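PDB 1U02: trehalose-6-phosphate phosphatase related protein from Thermoplasma acidophilum, which removes the phosphate from trehalose 6-phosphate in a magnesium-dependent hydrolysis, releasing free trehalose in the trehalose biosynthesis pathway. Local coordinates for residues F103-R107 against H118-G123. Residues are numbered along the deposited sequence.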
loop_
_atom_site.group_PDB
_atom_site.type_symbol
_atom_site.label_atom_id
_atom_site.label_comp_id
_atom_site.label_asym_id
_atom_site.label_seq_id
_atom_site.Cartn_x
_atom_site.Cartn_y
_atom_site.Cartn_z
ATOM N N PHE A 103 16.057 -0.424 -21.017
ATOM C CA PHE A 103 15.139 -1.561 -20.980
ATOM C C PHE A 103 13.750 -1.103 -21.419
ATOM O O PHE A 103 12.852 -0.936 -20.586
ATOM C CB PHE A 103 15.060 -2.113 -19.554
ATOM C CG PHE A 103 16.398 -2.449 -18.957
ATOM C CD1 PHE A 103 17.103 -3.573 -19.383
ATOM C CD2 PHE A 103 16.959 -1.633 -17.977
ATOM C CE1 PHE A 103 18.356 -3.886 -18.836
ATOM C CE2 PHE A 103 18.210 -1.932 -17.423
ATOM C CZ PHE A 103 18.908 -3.062 -17.853
ATOM N N PRO A 104 13.549 -0.910 -22.737
ATOM C CA PRO A 104 12.264 -0.465 -23.288
ATOM C C PRO A 104 11.073 -1.219 -22.712
ATOM O O PRO A 104 11.006 -2.446 -22.786
ATOM C CB PRO A 104 12.433 -0.703 -24.789
ATOM C CG PRO A 104 13.900 -0.440 -24.990
ATOM C CD PRO A 104 14.499 -1.208 -23.824
ATOM N N GLY A 105 10.128 -0.479 -22.143
ATOM C CA GLY A 105 8.965 -1.116 -21.551
ATOM C C GLY A 105 8.982 -0.915 -20.049
ATOM O O GLY A 105 7.932 -0.852 -19.406
ATOM N N LEU A 106 10.183 -0.823 -19.490
ATOM C CA LEU A 106 10.348 -0.591 -18.064
ATOM C C LEU A 106 9.707 0.750 -17.716
ATOM O O LEU A 106 9.849 1.729 -18.456
ATOM C CB LEU A 106 11.834 -0.534 -17.692
ATOM C CG LEU A 106 12.153 -0.064 -16.266
ATOM C CD1 LEU A 106 11.642 -1.090 -15.268
ATOM C CD2 LEU A 106 13.655 0.145 -16.100
ATOM N N ARG A 107 8.997 0.782 -16.596
ATOM C CA ARG A 107 8.366 2.013 -16.126
ATOM C C ARG A 107 8.909 2.285 -14.728
ATOM O O ARG A 107 9.053 1.365 -13.917
ATOM C CB ARG A 107 6.843 1.856 -16.094
ATOM C CG ARG A 107 6.201 1.889 -17.481
ATOM C CD ARG A 107 4.711 1.582 -17.422
ATOM N NE ARG A 107 4.456 0.211 -16.991
ATOM C CZ ARG A 107 3.242 -0.311 -16.839
ATOM N NH1 ARG A 107 2.164 0.432 -17.079
ATOM N NH2 ARG A 107 3.105 -1.576 -16.456
ATOM N N HIS A 118 8.503 -1.049 -12.546
ATOM C CA HIS A 118 7.468 -1.957 -13.030
ATOM C C HIS A 118 7.980 -2.650 -14.285
ATOM O O HIS A 118 8.281 -2.001 -15.290
ATOM C CB HIS A 118 6.179 -1.190 -13.349
ATOM C CG HIS A 118 4.948 -2.048 -13.361
ATOM N ND1 HIS A 118 4.850 -3.206 -14.105
ATOM C CD2 HIS A 118 3.770 -1.924 -12.705
ATOM C CE1 HIS A 118 3.666 -3.760 -13.903
ATOM N NE2 HIS A 118 2.992 -3.001 -13.055
ATOM N N LEU A 119 8.082 -3.972 -14.222
ATOM C CA LEU A 119 8.582 -4.742 -15.355
ATOM C C LEU A 119 7.481 -5.330 -16.227
ATOM O O LEU A 119 7.757 -6.107 -17.130
ATOM C CB LEU A 119 9.495 -5.875 -14.858
ATOM C CG LEU A 119 10.880 -5.476 -14.323
ATOM C CD1 LEU A 119 10.734 -4.594 -13.095
ATOM C CD2 LEU A 119 11.684 -6.733 -13.985
ATOM N N GLY A 120 6.239 -4.947 -15.962
ATOM C CA GLY A 120 5.117 -5.476 -16.717
ATOM C C GLY A 120 5.173 -5.410 -18.236
ATOM O O GLY A 120 4.831 -6.381 -18.910
ATOM N N LEU A 121 5.604 -4.283 -18.784
ATOM C CA LEU A 121 5.650 -4.128 -20.239
ATOM C C LEU A 121 7.003 -4.467 -20.831
ATOM O O LEU A 121 7.194 -4.414 -22.043
ATOM C CB LEU A 121 5.294 -2.690 -20.611
ATOM C CG LEU A 121 3.969 -2.149 -20.065
ATOM C CD1 LEU A 121 3.843 -0.675 -20.433
ATOM C CD2 LEU A 121 2.813 -2.952 -20.629
HETATM N N MSE A 122 7.933 -4.828 -19.961
HETATM C CA MSE A 122 9.297 -5.141 -20.354
HETATM C C MSE A 122 9.496 -6.542 -20.938
HETATM O O MSE A 122 8.779 -7.484 -20.588
HETATM C CB MSE A 122 10.186 -4.979 -19.130
HETATM C CG MSE A 122 11.600 -4.604 -19.407
HETATM SE SE MSE A 122 12.542 -4.736 -17.741
HETATM C CE MSE A 122 13.918 -5.974 -18.310
ATOM N N GLY A 123 10.485 -6.667 -21.820
ATOM C CA GLY A 123 10.794 -7.957 -22.417
ATOM C C GLY A 123 11.386 -8.875 -21.361
ATOM O O GLY A 123 12.053 -8.416 -20.435
HETATM O O HOH W 1 12.447 -4.329 -23.304
HETATM O O HOH W 2 6.586 -1.922 -17.389
#
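Arg107 and His118 form an antiparallel hydrogen-bonded pair: Arg107 N donates to His118 O (3.2 Å) and His118 N to Arg107 O (2.8 Å). Beyond this pair no direct backbone hydrogen bond joins the segments, although they stay close (Gly105 CA to Met122 CA 4.2 Å), and a water bridges them. It donates to Gly105 O and His118 O (both 2.7 Å) and accepts from Leu121 N (2.9 Å) and Arg107 NE (3.0 Å), so His118 O serves two donors. This is the open end of the hairpin of strands 107-111 and 114-118, at one edge of a four-stranded antiparallel sheet, consistent with the cap domain of a HAD-type phosphatase. After His118 the chain makes a type I turn from Leu119 to Met122, closed by Met122 N to Leu119 O (3.1 Å), while His118 ND1 accepts from Gly120 N (2.9 Å). With Leu121 CD1 over one guanidinium face, Arg107 NH2 hydrogen-bonds to Met17 O and NH1 to Asn18 OD1. On the Phe103 side, Met122 SE (selenomethionine) lies 4.1 Å from Phe103 CB, and both side chains reach Leu130 of helix 127-141.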